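Local coordinates for protein tRNA-splicing endonuclease (Sulfolobus tokodaii, PDB 2CV8) that probably cuts precursor tRNAs at both splice sites to release the intron, leaving tRNA halves with 2',3'-cyclic phosphate and 5'-hydroxyl ends, at residues Y77-G80 against V81-P85. Numbering follows the deposited sequence.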
ATOM      1  N   TYR B  77      -4.092 -24.563  15.702  1.00 26.61           N
ATOM      2  CA  TYR B  77      -4.168 -23.120  15.514  1.00 33.04           C
ATOM      3  C   TYR B  77      -3.345 -22.445  16.611  1.00 34.27           C
ATOM      4  O   TYR B  77      -2.501 -21.591  16.341  1.00 25.26           O
ATOM      5  CB  TYR B  77      -5.614 -22.634  15.596  1.00 27.28           C
ATOM      6  CG  TYR B  77      -5.784 -21.184  15.200  1.00 39.48           C
ATOM      7  CD1 TYR B  77      -5.992 -20.822  13.871  1.00 33.56           C
ATOM      8  CD2 TYR B  77      -5.708 -20.170  16.153  1.00 35.21           C
ATOM      9  CE1 TYR B  77      -6.121 -19.487  13.504  1.00 33.66           C
ATOM     10  CE2 TYR B  77      -5.831 -18.832  15.797  1.00 30.09           C
ATOM     11  CZ  TYR B  77      -6.037 -18.496  14.473  1.00 32.19           C
ATOM     12  OH  TYR B  77      -6.138 -17.167  14.117  1.00 37.95           O
ATOM     13  N   GLN B  78      -3.593 -22.837  17.854  1.00 50.06           N
ATOM     14  CA  GLN B  78      -2.868 -22.262  18.971  1.00 50.27           C
ATOM     15  C   GLN B  78      -1.362 -22.421  18.804  1.00 49.85           C
ATOM     16  O   GLN B  78      -0.598 -21.508  19.129  1.00 55.27           O
ATOM     17  CB  GLN B  78      -3.315 -22.893  20.288  1.00 43.83           C
ATOM     18  CG  GLN B  78      -2.551 -22.346  21.485  1.00 67.35           C
ATOM     19  CD  GLN B  78      -2.635 -20.828  21.601  1.00 65.03           C
ATOM     20  OE1 GLN B  78      -1.679 -20.175  22.024  1.00 69.89           O
ATOM     21  NE2 GLN B  78      -3.783 -20.264  21.237  1.00 54.35           N
ATOM     22  N   ILE B  79      -0.931 -23.573  18.300  1.00 33.69           N
ATOM     23  CA  ILE B  79       0.497 -23.805  18.092  1.00 30.38           C
ATOM     24  C   ILE B  79       1.020 -22.832  17.050  1.00 30.90           C
ATOM     25  O   ILE B  79       2.126 -22.308  17.183  1.00 26.90           O
ATOM     26  CB  ILE B  79       0.785 -25.238  17.615  1.00 33.62           C
ATOM     27  CG1 ILE B  79       0.435 -26.226  18.723  1.00 29.18           C
ATOM     28  CG2 ILE B  79       2.251 -25.381  17.230  1.00 33.63           C
ATOM     29  CD1 ILE B  79       0.633 -27.661  18.326  1.00 23.20           C
ATOM     30  N   GLY B  80       0.217 -22.594  16.016  1.00 34.41           N
ATOM     31  CA  GLY B  80       0.608 -21.666  14.975  1.00 40.75           C
ATOM     32  C   GLY B  80       0.858 -20.295  15.577  1.00 42.25           C
ATOM     33  O   GLY B  80       1.856 -19.639  15.265  1.00 37.45           O
ATOM     34  N   VAL B  81      -0.047 -19.866  16.451  1.00 50.81           N
ATOM     35  CA  VAL B  81       0.083 -18.569  17.103  1.00 59.13           C
ATOM     36  C   VAL B  81       1.404 -18.470  17.845  1.00 54.41           C
ATOM     37  O   VAL B  81       2.086 -17.452  17.765  1.00 58.87           O
ATOM     38  CB  VAL B  81      -1.049 -18.323  18.111  1.00 70.15           C
ATOM     39  CG1 VAL B  81      -0.812 -17.011  18.832  1.00 61.40           C
ATOM     40  CG2 VAL B  81      -2.391 -18.297  17.394  1.00 67.53           C
ATOM     41  N   THR B  82       1.757 -19.532  18.563  1.00 39.56           N
ATOM     42  CA  THR B  82       3.004 -19.574  19.325  1.00 44.29           C
ATOM     43  C   THR B  82       4.272 -19.666  18.457  1.00 50.45           C
ATOM     44  O   THR B  82       5.245 -18.930  18.668  1.00 56.21           O
ATOM     45  CB  THR B  82       3.017 -20.771  20.306  1.00 41.15           C
ATOM     46  OG1 THR B  82       1.946 -20.636  21.244  1.00 37.52           O
ATOM     47  CG2 THR B  82       4.318 -20.815  21.072  1.00 24.68           C
ATOM     48  N   GLN B  83       4.255 -20.571  17.483  1.00 44.60           N
ATOM     49  CA  GLN B  83       5.400 -20.786  16.604  1.00 41.66           C
ATOM     50  C   GLN B  83       5.613 -19.765  15.486  1.00 42.41           C
ATOM     51  O   GLN B  83       6.723 -19.271  15.296  1.00 48.47           O
ATOM     52  CB  GLN B  83       5.303 -22.179  15.974  1.00 43.26           C
ATOM     53  CG  GLN B  83       5.172 -23.305  16.975  1.00 59.65           C
ATOM     54  CD  GLN B  83       6.239 -23.237  18.041  1.00 58.92           C
ATOM     55  OE1 GLN B  83       7.427 -23.154  17.733  1.00 57.49           O
ATOM     56  NE2 GLN B  83       5.824 -23.266  19.303  1.00 58.47           N
ATOM     57  N   ILE B  84       4.551 -19.458  14.746  1.00 47.93           N
ATOM     58  CA  ILE B  84       4.632 -18.546  13.611  1.00 46.79           C
ATOM     59  C   ILE B  84       4.237 -17.085  13.852  1.00 45.01           C
ATOM     60  O   ILE B  84       3.118 -16.791  14.272  1.00 49.22           O
ATOM     61  CB  ILE B  84       3.785 -19.104  12.424  1.00 57.89           C
ATOM     62  CG1 ILE B  84       4.585 -20.154  11.644  1.00 61.19           C
ATOM     63  CG2 ILE B  84       3.369 -17.984  11.487  1.00 63.48           C
ATOM     64  CD1 ILE B  84       4.901 -21.418  12.407  1.00 58.02           C
ATOM     65  N   PRO B  85       5.160 -16.146  13.583  1.00 45.38           N
ATOM     66  CA  PRO B  85       4.871 -14.718  13.771  1.00 43.83           C
ATOM     67  C   PRO B  85       3.827 -14.284  12.739  1.00 39.20           C
ATOM     68  O   PRO B  85       3.912 -14.653  11.569  1.00 36.13           O
ATOM     69  CB  PRO B  85       6.227 -14.047  13.517  1.00 46.53           C
ATOM     70  CG  PRO B  85       7.222 -15.115  13.854  1.00 36.43           C
ATOM     71  CD  PRO B  85       6.585 -16.354  13.270  1.00 49.31           C
TER
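Tyr77 and Val81 meet one turn apart near the C-terminal end of helix 73-83, an alpha-helix of this tRNA-splicing endonuclease that leads by a short link into helix 87-99. Four successive i to i+4 backbone bonds hold this end together: Val81 N to Tyr77 O, Thr82 N to Gln78 O, Gln83 N to Ile79 O and Ile84 N to Gly80 O. The fourth, 2.8 Å from Ile84 N to Gly80 O, forms although Ile84 has already left helical backbone angles; the last turn thus closes on the carbonyl of Gly80, the buried residue here, before the chain passes through Pro85.

The tighter side carries the apolar groups. With CG anti to its backbone N (chi1 -171°), Tyr77 brings its ring alongside the next turn, and CE2 lies 3.8 Å from Val81 CG2, the methyl approaching obliquely. Phe87 packs edge-to-face with the same ring, while both Tyr77 and Val81 touch Arg88, so helix 87-99 covers this flank. On another flank Ile79 and Gln83 run side by side in the same direction, Ile79 CG2 reaching the aliphatic CG of Gln83 at 3.6 Å; both also touch Leu50 of helix 50-58.

Gln78 and Thr82 form the looser, solvent-exposed side. Gln78 OE1 lies 3.7 Å from Thr82 OG1, the two side chains crossing at a slant. That hydroxyl, placed beside its own backbone N by a chi1 of -61°, turns back to the preceding turn, giving Gln78 O a second donor besides Thr82 N: a weak hydrogen bond of 3.4 Å from Thr82 OG1 to Gln78 O.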